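Local coordinates for protein beta-agarase B (Zobellia galactanivorans, PDB 4ATF) that cleaves the beta-1,4 linkages of agarose at internal sites with retention of the anomeric configuration, giving mainly tetramers, at residues A[69-74]-A[258-263]; A[111-116]-A[297-302]; A[197-202]-A[214-219]. The protein carries 1 engineered substitution. All blocks are in the same frame, centred on the assembly; numbering follows the deposited sequence. Where two conformers were deposited one is given.

How the interactions relate
Interactions 1 and 2 are buried, whereas interaction 3 runs from buried strand pairs out to an exposed turn. In interaction 1, at the substrate cleft, side chains of one strand reach the backbone of another that it does not pair with. Interaction 2 is a true antiparallel strand pair, with a full backbone ladder, ion pairs on one face and aliphatic packing on the other. Interaction 3 adjoins it: strands 111-118 and 199-207 are neighbours, and Arg-200 of the third contact meets Trp-298 and Glu-114 of the second. Residues 258-263 and 297-302 also touch, Ile-259 CD1 lying 4.3 Å from Ile-299 CD1, so apolar packing links interactions 1 and 2.

Interaction 1. Residues A[69-74]-A[258-263]; sequences TEWKRD and IINTED. With GAL (beta-D-galactopyranose), chain E.
Trp-71 and Thr-69 reach from strand 69-71 to the end of strand 255-262 in a buried contact of side chain against backbone, next to the sugar-binding cleft. The short strand axes stay 8.0 Å apart, too far for a ladder of backbone bonds; strand 96-103 pairs with both, and its Cys-100 touches Trp-71 and Asn-260 alike. The indole bridges the distance. Its NE1 donates to Thr-261 O at 3.0 Å, with an N-H...O angle of 170° and the oxygen in the ring plane, so the indole gives a buried carbonyl a straight partner while its ring carbons pack on Thr-69, Cys-100 and Tyr-59. The CZ2 edge meets Glu-262, lying 3.7 Å from OE2, while CG2 of Thr-69 sits 3.3 Å above one ring face, toward the rim.

Thr-69 uses both its branches. With OG1 beside its own backbone N and anti to the carbonyl carbon (chi1 -50°), the hydroxyl accepts from Asp-263 N at 2.8 Å, where the strand gives way to a loop, and leaves the methyl for the indole. Asp-263 in turn fixes that loop through its carboxylate, with Leu-68 N and Ser-268 on OD1 and Thr-280 on OD2.

Glu-262 takes the contact to the substrate. Its chain runs extended beyond CG, and OE1 accepts from O4 of the bound galactose at 2.6 Å; an acidic side chain suits a sugar hydroxyl. The Trp-71 ring also meets that of Tyr-59, which like Glu-262 binds substrate, so Trp-71 probably serves as a second-shell support for both. Glu-262 lies about 6 Å, side chain to side chain, from the engineered residue 143, at the position of the probable proton donor, which places this contact beside the open substrate cleft of the GH16 beta-sandwich.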
loop_
_atom_site.group_PDB
_atom_site.type_symbol
_atom_site.label_atom_id
_atom_site.label_comp_id
_atom_site.label_asym_id
_atom_site.label_seq_id
_atom_site.Cartn_x
_atom_site.Cartn_y
_atom_site.Cartn_z
ATOM N N THR A 69 9.455 5.918 -11.232
ATOM C CA THR A 69 8.443 4.858 -11.575
ATOM C C THR A 69 7.820 5.060 -12.976
ATOM O O THR A 69 7.424 6.197 -13.333
ATOM C CB THR A 69 7.281 4.796 -10.588
ATOM O OG1 THR A 69 7.792 4.743 -9.242
ATOM C CG2 THR A 69 6.441 3.565 -10.865
ATOM N N GLU A 70 7.760 3.982 -13.789
ATOM C CA GLU A 70 6.896 4.072 -14.992
ATOM C C GLU A 70 6.081 2.782 -15.018
ATOM O O GLU A 70 6.610 1.716 -15.410
ATOM C CB GLU A 70 7.752 4.276 -16.256
ATOM C CG GLU A 70 6.827 4.232 -17.522
ATOM C CD GLU A 70 7.615 4.466 -18.826
ATOM O OE1 GLU A 70 7.879 5.659 -19.139
ATOM O OE2 GLU A 70 7.951 3.466 -19.534
ATOM N N TRP A 71 4.856 2.827 -14.484
ATOM C CA TRP A 71 4.082 1.608 -14.383
ATOM C C TRP A 71 3.775 1.029 -15.759
ATOM O O TRP A 71 3.539 1.773 -16.717
ATOM C CB TRP A 71 2.765 1.825 -13.649
ATOM C CG TRP A 71 2.992 2.040 -12.132
ATOM C CD1 TRP A 71 3.802 1.298 -11.274
ATOM C CD2 TRP A 71 2.362 3.021 -11.330
ATOM N NE1 TRP A 71 3.706 1.778 -9.981
ATOM C CE2 TRP A 71 2.845 2.860 -9.992
ATOM C CE3 TRP A 71 1.432 4.049 -11.600
ATOM C CZ2 TRP A 71 2.398 3.693 -8.915
ATOM C CZ3 TRP A 71 0.998 4.871 -10.513
ATOM C CH2 TRP A 71 1.497 4.687 -9.212
ATOM N N LYS A 72 3.677 -0.304 -15.825
ATOM C CA LYS A 72 3.353 -1.055 -17.075
ATOM C C LYS A 72 2.388 -2.184 -16.771
ATOM O O LYS A 72 2.516 -2.885 -15.730
ATOM C CB LYS A 72 4.664 -1.632 -17.662
ATOM C CG LYS A 72 5.582 -0.565 -18.301
ATOM C CD LYS A 72 4.951 0.005 -19.647
ATOM C CE LYS A 72 5.921 0.982 -20.261
ATOM N NZ LYS A 72 5.428 1.620 -21.518
ATOM N N ARG A 73 1.413 -2.387 -17.662
ATOM C CA ARG A 73 0.455 -3.507 -17.538
ATOM C C ARG A 73 1.191 -4.843 -17.491
ATOM O O ARG A 73 0.813 -5.705 -16.745
ATOM C CB ARG A 73 -0.574 -3.523 -18.689
ATOM C CG ARG A 73 -1.559 -2.359 -18.549
ATOM C CD ARG A 73 -2.539 -2.314 -19.692
ATOM N NE ARG A 73 -3.403 -1.113 -19.627
ATOM C CZ ARG A 73 -4.425 -0.951 -18.807
ATOM N NH1 ARG A 73 -4.753 -1.904 -17.935
ATOM N NH2 ARG A 73 -5.135 0.194 -18.861
ATOM N N ASP A 74 2.254 -4.982 -18.279
ATOM C CA ASP A 74 2.952 -6.251 -18.376
ATOM C C ASP A 74 4.103 -6.461 -17.340
ATOM O O ASP A 74 4.941 -7.371 -17.505
ATOM C CB ASP A 74 3.439 -6.429 -19.821
ATOM C CG ASP A 74 4.596 -5.480 -20.191
ATOM O OD1 ASP A 74 5.016 -4.617 -19.387
ATOM O OD2 ASP A 74 5.102 -5.625 -21.328
ATOM N N ILE A 258 -5.285 -0.740 -4.175
ATOM C CA ILE A 258 -4.175 -0.653 -5.167
ATOM C C ILE A 258 -3.018 -1.510 -4.592
ATOM O O ILE A 258 -2.743 -1.437 -3.381
ATOM C CB ILE A 258 -3.717 0.832 -5.364
ATOM C CG1 ILE A 258 -4.944 1.705 -5.778
ATOM C CG2 ILE A 258 -2.506 0.937 -6.304
ATOM C CD1 ILE A 258 -4.600 3.184 -6.067
ATOM N N ILE A 259 -2.387 -2.349 -5.455
ATOM C CA ILE A 259 -1.194 -3.118 -5.074
ATOM C C ILE A 259 -0.106 -2.747 -6.093
ATOM O O ILE A 259 -0.333 -2.906 -7.294
ATOM C CB ILE A 259 -1.496 -4.654 -5.094
ATOM C CG1 ILE A 259 -2.684 -4.947 -4.162
ATOM C CG2 ILE A 259 -0.169 -5.448 -4.727
ATOM C CD1 ILE A 259 -3.099 -6.445 -4.056
ATOM N N ASN A 260 1.076 -2.301 -5.655
ATOM C CA ASN A 260 2.100 -1.901 -6.585
ATOM C C ASN A 260 3.451 -1.910 -5.947
ATOM O O ASN A 260 3.598 -2.271 -4.764
ATOM C CB ASN A 260 1.777 -0.510 -7.263
ATOM C CG ASN A 260 1.999 0.713 -6.331
ATOM O OD1 ASN A 260 2.816 0.688 -5.434
ATOM N ND2 ASN A 260 1.283 1.807 -6.597
ATOM N N THR A 261 4.461 -1.576 -6.761
ATOM C CA THR A 261 5.767 -1.149 -6.236
ATOM C C THR A 261 6.003 0.234 -6.797
ATOM O O THR A 261 5.362 0.589 -7.824
ATOM C CB THR A 261 6.940 -2.144 -6.540
ATOM O OG1 THR A 261 7.198 -2.191 -7.955
ATOM C CG2 THR A 261 6.553 -3.581 -6.056
ATOM N N GLU A 262 6.928 0.998 -6.179
ATOM C CA GLU A 262 7.162 2.427 -6.567
ATOM C C GLU A 262 8.589 2.814 -6.265
ATOM O O GLU A 262 9.136 2.435 -5.214
ATOM C CB GLU A 262 6.286 3.470 -5.787
ATOM C CG GLU A 262 4.833 3.473 -6.122
ATOM C CD GLU A 262 3.979 4.481 -5.271
ATOM O OE1 GLU A 262 4.523 5.240 -4.457
ATOM O OE2 GLU A 262 2.731 4.442 -5.351
ATOM N N ASP A 263 9.184 3.609 -7.147
ATOM C CA ASP A 263 10.335 4.394 -6.743
ATOM C C ASP A 263 9.793 5.793 -6.350
ATOM O O ASP A 263 9.148 6.435 -7.168
ATOM C CB ASP A 263 11.314 4.549 -7.927
ATOM C CG ASP A 263 12.446 5.489 -7.599
ATOM O OD1 ASP A 263 12.296 6.727 -7.872
ATOM O OD2 ASP A 263 13.503 4.977 -7.120
HETATM C C1 GAL E . 1.409 6.742 -0.038
HETATM C C2 GAL E . 1.447 7.921 -1.000
HETATM C C3 GAL E . 0.877 7.670 -2.399
HETATM C C4 GAL E . 1.627 6.445 -2.958
HETATM C C5 GAL E . 1.555 5.285 -1.922
HETATM C C6 GAL E . 2.176 3.969 -2.423
HETATM O O2 GAL E . 0.633 8.882 -0.393
HETATM O O3 GAL E . 1.172 8.873 -3.130
HETATM O O4 GAL E . 2.969 6.818 -3.132
HETATM O O5 GAL E . 2.037 5.608 -0.610
HETATM O O6 GAL E . 1.933 3.034 -1.369
#

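Interaction 2. Residues A[111-116]-A[297-302]. With NA (sodium ion), chain I.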
loop_
_atom_site.group_PDB
_atom_site.type_symbol
_atom_site.label_atom_id
_atom_site.label_comp_id
_atom_site.label_asym_id
_atom_site.label_seq_id
_atom_site.Cartn_x
_atom_site.Cartn_y
_atom_site.Cartn_z
ATOM N N VAL A 111 -14.820 -1.828 7.352
ATOM C CA VAL A 111 -14.274 -2.907 6.511
ATOM C C VAL A 111 -12.879 -3.305 7.051
ATOM O O VAL A 111 -12.089 -2.438 7.474
ATOM C CB VAL A 111 -14.148 -2.504 5.001
ATOM C CG1 VAL A 111 -13.187 -1.250 4.788
ATOM C CG2 VAL A 111 -13.845 -3.711 4.086
ATOM N N TYR A 112 -12.599 -4.592 7.069
ATOM C CA TYR A 112 -11.289 -5.104 7.508
ATOM C C TYR A 112 -10.658 -5.675 6.235
ATOM O O TYR A 112 -11.291 -6.529 5.583
ATOM C CB TYR A 112 -11.453 -6.292 8.518
ATOM C CG TYR A 112 -10.080 -6.796 8.952
ATOM C CD1 TYR A 112 -9.256 -5.959 9.711
ATOM C CD2 TYR A 112 -9.583 -8.037 8.537
ATOM C CE1 TYR A 112 -7.928 -6.341 10.074
ATOM C CE2 TYR A 112 -8.241 -8.460 8.915
ATOM C CZ TYR A 112 -7.427 -7.574 9.671
ATOM O OH TYR A 112 -6.139 -7.874 10.031
ATOM N N ILE A 113 -9.429 -5.250 5.922
ATOM C CA ILE A 113 -8.715 -5.736 4.743
ATOM C C ILE A 113 -7.326 -6.155 5.145
ATOM O O ILE A 113 -6.667 -5.417 5.864
ATOM C CB ILE A 113 -8.628 -4.623 3.686
ATOM C CG1 ILE A 113 -10.035 -4.185 3.254
ATOM C CG2 ILE A 113 -7.785 -5.077 2.483
ATOM C CD1 ILE A 113 -10.018 -2.887 2.359
ATOM N N GLU A 114 -6.898 -7.337 4.687
ATOM C CA GLU A 114 -5.638 -7.922 5.081
ATOM C C GLU A 114 -4.988 -8.651 3.913
ATOM O O GLU A 114 -5.600 -9.535 3.239
ATOM C CB GLU A 114 -5.896 -8.894 6.243
ATOM C CG GLU A 114 -4.630 -9.442 6.924
ATOM C CD GLU A 114 -4.988 -10.454 8.031
ATOM O OE1 GLU A 114 -5.199 -11.640 7.707
ATOM O OE2 GLU A 114 -5.037 -10.076 9.229
ATOM N N ALA A 115 -3.729 -8.322 3.680
ATOM C CA ALA A 115 -2.939 -8.980 2.639
ATOM C C ALA A 115 -1.867 -9.825 3.272
ATOM O O ALA A 115 -1.215 -9.350 4.195
ATOM C CB ALA A 115 -2.253 -7.929 1.801
ATOM N N ARG A 116 -1.681 -11.061 2.786
ATOM C CA ARG A 116 -0.537 -11.835 3.173
ATOM C C ARG A 116 0.539 -11.641 2.057
ATOM O O ARG A 116 0.334 -12.037 0.880
ATOM C CB ARG A 116 -0.925 -13.314 3.388
ATOM C CG ARG A 116 0.300 -14.247 3.699
ATOM C CD ARG A 116 -0.112 -15.678 4.036
ATOM N NE ARG A 116 1.019 -16.389 4.738
ATOM C CZ ARG A 116 1.894 -17.180 4.144
ATOM N NH1 ARG A 116 1.797 -17.423 2.828
ATOM N NH2 ARG A 116 2.874 -17.756 4.846
ATOM N N ASP A 297 0.336 -13.398 -1.567
ATOM C CA ASP A 297 -0.325 -14.714 -1.546
ATOM C C ASP A 297 -1.859 -14.523 -1.609
ATOM O O ASP A 297 -2.555 -15.227 -2.359
ATOM C CB ASP A 297 0.106 -15.469 -0.258
ATOM C CG ASP A 297 -0.436 -16.902 -0.180
ATOM O OD1 ASP A 297 -0.966 -17.413 -1.187
ATOM O OD2 ASP A 297 -0.338 -17.525 0.910
ATOM N N TRP A 298 -2.383 -13.560 -0.851
ATOM C CA TRP A 298 -3.840 -13.272 -0.894
ATOM C C TRP A 298 -4.183 -11.941 -0.266
ATOM O O TRP A 298 -3.367 -11.334 0.452
ATOM C CB TRP A 298 -4.694 -14.416 -0.250
ATOM C CG TRP A 298 -4.205 -15.012 1.126
ATOM C CD1 TRP A 298 -3.635 -16.280 1.366
ATOM C CD2 TRP A 298 -4.345 -14.390 2.422
ATOM N NE1 TRP A 298 -3.425 -16.450 2.758
ATOM C CE2 TRP A 298 -3.843 -15.314 3.409
ATOM C CE3 TRP A 298 -4.830 -13.140 2.842
ATOM C CZ2 TRP A 298 -3.836 -15.007 4.795
ATOM C CZ3 TRP A 298 -4.800 -12.825 4.213
ATOM C CH2 TRP A 298 -4.307 -13.767 5.173
ATOM N N ILE A 299 -5.386 -11.478 -0.557
ATOM C CA ILE A 299 -5.930 -10.297 0.042
ATOM C C ILE A 299 -7.389 -10.611 0.379
ATOM O O ILE A 299 -8.163 -11.082 -0.498
ATOM C CB ILE A 299 -5.733 -9.022 -0.831
ATOM C CG1 ILE A 299 -6.252 -7.757 -0.046
ATOM C CG2 ILE A 299 -6.374 -9.204 -2.212
ATOM C CD1 ILE A 299 -5.768 -6.443 -0.701
ATOM N N ARG A 300 -7.742 -10.459 1.660
ATOM C CA ARG A 300 -9.056 -10.876 2.110
ATOM C C ARG A 300 -9.723 -9.644 2.726
ATOM O O ARG A 300 -9.054 -8.789 3.349
ATOM C CB ARG A 300 -8.948 -12.076 3.076
ATOM C CG ARG A 300 -8.285 -11.765 4.470
ATOM C CD ARG A 300 -8.013 -13.153 5.155
ATOM N NE ARG A 300 -7.498 -12.924 6.523
ATOM C CZ ARG A 300 -8.057 -13.439 7.635
ATOM N NH1 ARG A 300 -9.104 -14.294 7.585
ATOM N NH2 ARG A 300 -7.515 -13.166 8.835
ATOM N N ILE A 301 -11.029 -9.556 2.528
ATOM C CA ILE A 301 -11.817 -8.380 2.834
ATOM C C ILE A 301 -13.098 -8.857 3.563
ATOM O O ILE A 301 -13.785 -9.770 3.083
ATOM C CB ILE A 301 -12.252 -7.667 1.520
ATOM C CG1 ILE A 301 -11.002 -7.127 0.761
ATOM C CG2 ILE A 301 -13.274 -6.585 1.856
ATOM C CD1 ILE A 301 -11.074 -7.216 -0.820
ATOM N N TYR A 302 -13.393 -8.271 4.730
ATOM C CA TYR A 302 -14.569 -8.681 5.526
ATOM C C TYR A 302 -15.371 -7.456 5.949
ATOM O O TYR A 302 -14.802 -6.375 6.192
ATOM C CB TYR A 302 -14.148 -9.432 6.812
ATOM C CG TYR A 302 -13.488 -10.741 6.566
ATOM C CD1 TYR A 302 -12.129 -10.814 6.187
ATOM C CD2 TYR A 302 -14.212 -11.926 6.708
ATOM C CE1 TYR A 302 -11.525 -12.028 5.940
ATOM C CE2 TYR A 302 -13.597 -13.189 6.464
ATOM C CZ TYR A 302 -12.251 -13.206 6.106
ATOM O OH TYR A 302 -11.642 -14.435 5.878
HETATM NA NA NA I . -2.406 -17.456 -3.067
HETATM O O HOH W 1 -3.351 -19.329 -1.909
#
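Glu-114 and Arg-300 form the ion pair at the middle of this strand contact. OE1 of Glu-114 takes two N-H groups from the side of the guanidinium, NE at 2.9 Å and NH2 at 3.0 Å; both lie on the same face of the carboxylate, above its plane. OE2 is held by Tyr-112 OH at 2.6 Å and by a salt bridge from Arg-200 on the next strand, so the buried carboxylate is gripped at both oxygens and probably stays ionised. NH1 of Arg-300 also donates to Ile-17 O and NH2 to Pro-18 O, with a weak further bond from NH1 to Tyr-302 OH.

Next to this pair Arg-116 serves two roles. Its CB lies 3.5 Å from the centroid of the six-membered ring of Trp-298, over the face, a CH-pi contact, while its extended chain carries NH1 to Asp-297 OD2 at 2.9 Å. Trp-298 takes the position between backbone N and carbonyl carbon (chi1 45°), which turns the indole across to Arg-116 and brings its edge up to Glu-114. A tryptophan suits this place because it offers a flat apolar face between charged neighbours.

Asp-297 divides its carboxylate: OD2 faces Arg-116, and OD1, with the backbone O at 2.3 Å, binds the sodium ion. Asn-37, Glu-39, Gly-81 and a water complete the site.

These side chains rise from an antiparallel ladder whose strand axes run at 172°. The other face of the sheet is aliphatic: Val-111 CG2 meets Ile-301 CG2 at 3.7 Å, and Ile-299 and Ile-301 pack on Ile-257 of strand 255-262, as branched residues suit a sandwich interior. Asp-297 and Trp-298 both oppose Arg-116, a classic beta bulge, here built into the GH16 jelly-roll at its sodium site.

Interaction 3. Residues A[197-202]-A[214-219]; sequences EFHRFG and YIDGVL
Arg-200 leans over the turn at Asp-216 and Gly-217. Its CB lies 3.8 Å from Asp-216 OD1; the chain then passes Trp-298 of strand 293-306 with its CD and bends at chi3 (-79°), which lays the guanidinium with one face over the peptide joining Asp-216 to Gly-217. At the tip NH1 comes 3.9 Å from Gly-217 CA, and its charge is met by Glu-114 on the neighbouring strand. A long, flexible cation suits this place, since it can cover a turn and still reach a buried carboxylate.

The carboxylate of Asp-216 ties the turn to strand 199-207, with one bond to each oxygen. OD1 receives Arg-200 N at 2.9 Å, an almost straight bond of 175°. OD2 receives His-199 ND1 at 2.7 Å through its syn lone pair; the oxygen lies in the imidazole plane, while ring and carboxylate are turned 31° apart. The imidazole also meets Trp-194 edge to face.

These residues sit where two hairpins of the GH16 beta-sandwich share a strand: 199-207 pairs with 210-215, which turns back into 218-224 through a type I' turn from Ile-215 to Val-218. Both central turn residues have positive phi. Gly-217 suits its place because a CB would be pressed against the carbonyl before it and would also crowd Arg-200.

Asp-216 N returns a bond to Arg-200 O at 2.8 Å, continuing the ladder to the turn. Water 2 accepts from Gly-217 N and donates to that same Arg-200 O. Further in, Gly-202 and Tyr-214 exchange two backbone bonds, and Phe-201 CD1 packs at 4.0 Å on Ile-215 CG1, both side chains touching Val-164 of strand 164-172.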
loop_
_atom_site.group_PDB
_atom_site.type_symbol
_atom_site.label_atom_id
_atom_site.label_comp_id
_atom_site.label_asym_id
_atom_site.label_seq_id
_atom_site.Cartn_x
_atom_site.Cartn_y
_atom_site.Cartn_z
ATOM N N GLU A 197 10.048 -13.261 4.985
ATOM C CA GLU A 197 8.866 -14.176 5.069
ATOM C C GLU A 197 7.601 -13.481 4.635
ATOM O O GLU A 197 7.572 -12.268 4.594
ATOM C CB GLU A 197 8.639 -14.712 6.526
ATOM C CG GLU A 197 9.800 -15.379 7.170
ATOM C CD GLU A 197 10.131 -16.742 6.646
ATOM O OE1 GLU A 197 9.415 -17.331 5.796
ATOM O OE2 GLU A 197 11.123 -17.273 7.147
ATOM N N PHE A 198 6.579 -14.249 4.260
ATOM C CA PHE A 198 5.238 -13.685 4.198
ATOM C C PHE A 198 4.740 -13.285 5.563
ATOM O O PHE A 198 4.895 -14.043 6.545
ATOM C CB PHE A 198 4.238 -14.700 3.556
ATOM C CG PHE A 198 4.433 -14.824 2.041
ATOM C CD1 PHE A 198 5.410 -15.733 1.522
ATOM C CD2 PHE A 198 3.704 -14.013 1.143
ATOM C CE1 PHE A 198 5.661 -15.837 0.142
ATOM C CE2 PHE A 198 3.918 -14.148 -0.228
ATOM C CZ PHE A 198 4.905 -15.025 -0.733
ATOM N N HIS A 199 4.088 -12.129 5.628
ATOM C CA HIS A 199 3.396 -11.695 6.845
ATOM C C HIS A 199 2.003 -11.192 6.469
ATOM O O HIS A 199 1.681 -10.902 5.280
ATOM C CB HIS A 199 4.202 -10.538 7.510
ATOM C CG HIS A 199 5.539 -10.970 8.046
ATOM N ND1 HIS A 199 5.705 -11.498 9.316
ATOM C CD2 HIS A 199 6.764 -10.963 7.489
ATOM C CE1 HIS A 199 6.977 -11.805 9.512
ATOM N NE2 HIS A 199 7.646 -11.483 8.415
ATOM N N ARG A 200 1.161 -11.058 7.476
ATOM C CA ARG A 200 -0.206 -10.578 7.262
ATOM C C ARG A 200 -0.297 -9.133 7.727
ATOM O O ARG A 200 -0.115 -8.865 8.925
ATOM C CB ARG A 200 -1.187 -11.419 8.106
ATOM C CG ARG A 200 -1.442 -12.834 7.540
ATOM C CD ARG A 200 -2.768 -13.330 8.061
ATOM N NE ARG A 200 -2.592 -13.764 9.344
ATOM C CZ ARG A 200 -3.302 -13.531 10.436
ATOM N NH1 ARG A 200 -4.355 -12.678 10.584
ATOM N NH2 ARG A 200 -2.818 -14.206 11.431
ATOM N N PHE A 201 -0.617 -8.216 6.819
ATOM C CA PHE A 201 -0.770 -6.813 7.124
ATOM C C PHE A 201 -2.245 -6.423 6.897
ATOM O O PHE A 201 -2.744 -6.555 5.774
ATOM C CB PHE A 201 0.130 -5.998 6.153
ATOM C CG PHE A 201 1.568 -6.412 6.188
ATOM C CD1 PHE A 201 2.412 -5.938 7.185
ATOM C CD2 PHE A 201 2.065 -7.303 5.244
ATOM C CE1 PHE A 201 3.787 -6.309 7.249
ATOM C CE2 PHE A 201 3.422 -7.723 5.233
ATOM C CZ PHE A 201 4.337 -7.198 6.237
ATOM N N GLY A 202 -2.915 -5.895 7.930
ATOM C CA GLY A 202 -4.323 -5.606 7.809
ATOM C C GLY A 202 -4.648 -4.241 8.396
ATOM O O GLY A 202 -3.849 -3.655 9.192
ATOM N N TYR A 214 -3.011 -3.937 11.978
ATOM C CA TYR A 214 -2.740 -5.271 12.507
ATOM C C TYR A 214 -1.610 -5.916 11.721
ATOM O O TYR A 214 -1.592 -5.880 10.466
ATOM C CB TYR A 214 -3.995 -6.176 12.360
ATOM C CG TYR A 214 -5.139 -5.706 13.226
ATOM C CD1 TYR A 214 -6.036 -4.684 12.779
ATOM C CD2 TYR A 214 -5.327 -6.246 14.523
ATOM C CE1 TYR A 214 -7.132 -4.237 13.643
ATOM C CE2 TYR A 214 -6.361 -5.803 15.367
ATOM C CZ TYR A 214 -7.230 -4.809 14.937
ATOM O OH TYR A 214 -8.215 -4.461 15.867
ATOM N N ILE A 215 -0.653 -6.511 12.422
ATOM C CA ILE A 215 0.388 -7.305 11.728
ATOM C C ILE A 215 0.387 -8.641 12.392
ATOM O O ILE A 215 0.498 -8.734 13.656
ATOM C CB ILE A 215 1.811 -6.662 11.810
ATOM C CG1 ILE A 215 1.772 -5.314 11.037
ATOM C CG2 ILE A 215 2.838 -7.570 11.168
ATOM C CD1 ILE A 215 3.022 -4.403 11.220
ATOM N N ASP A 216 0.256 -9.673 11.558
ATOM C CA ASP A 216 0.256 -11.072 12.053
ATOM C C ASP A 216 -0.745 -11.288 13.155
ATOM O O ASP A 216 -0.474 -11.976 14.131
ATOM C CB ASP A 216 1.690 -11.498 12.442
ATOM C CG ASP A 216 2.603 -11.690 11.189
ATOM O OD1 ASP A 216 2.044 -11.860 10.066
ATOM O OD2 ASP A 216 3.869 -11.706 11.331
ATOM N N GLY A 217 -1.927 -10.690 13.007
ATOM C CA GLY A 217 -3.024 -11.061 13.909
ATOM C C GLY A 217 -3.065 -10.265 15.214
ATOM O O GLY A 217 -3.838 -10.623 16.086
ATOM N N VAL A 218 -2.273 -9.179 15.299
ATOM C CA VAL A 218 -2.074 -8.386 16.511
ATOM C C VAL A 218 -2.263 -6.900 16.212
ATOM O O VAL A 218 -1.788 -6.386 15.214
ATOM C CB VAL A 218 -0.584 -8.550 17.055
ATOM C CG1 VAL A 218 -0.268 -7.540 18.226
ATOM C CG2 VAL A 218 -0.374 -9.853 17.507
ATOM N N LEU A 219 -2.980 -6.210 17.076
ATOM C CA LEU A 219 -3.198 -4.786 16.924
ATOM C C LEU A 219 -1.906 -4.063 17.187
ATOM O O LEU A 219 -1.409 -4.133 18.324
ATOM C CB LEU A 219 -4.134 -4.292 18.030
ATOM C CG LEU A 219 -5.074 -3.081 17.848
ATOM C CD1 LEU A 219 -5.167 -2.299 19.203
ATOM C CD2 LEU A 219 -4.918 -2.211 16.660
HETATM O O HOH W 2 -2.898 -9.191 10.621
#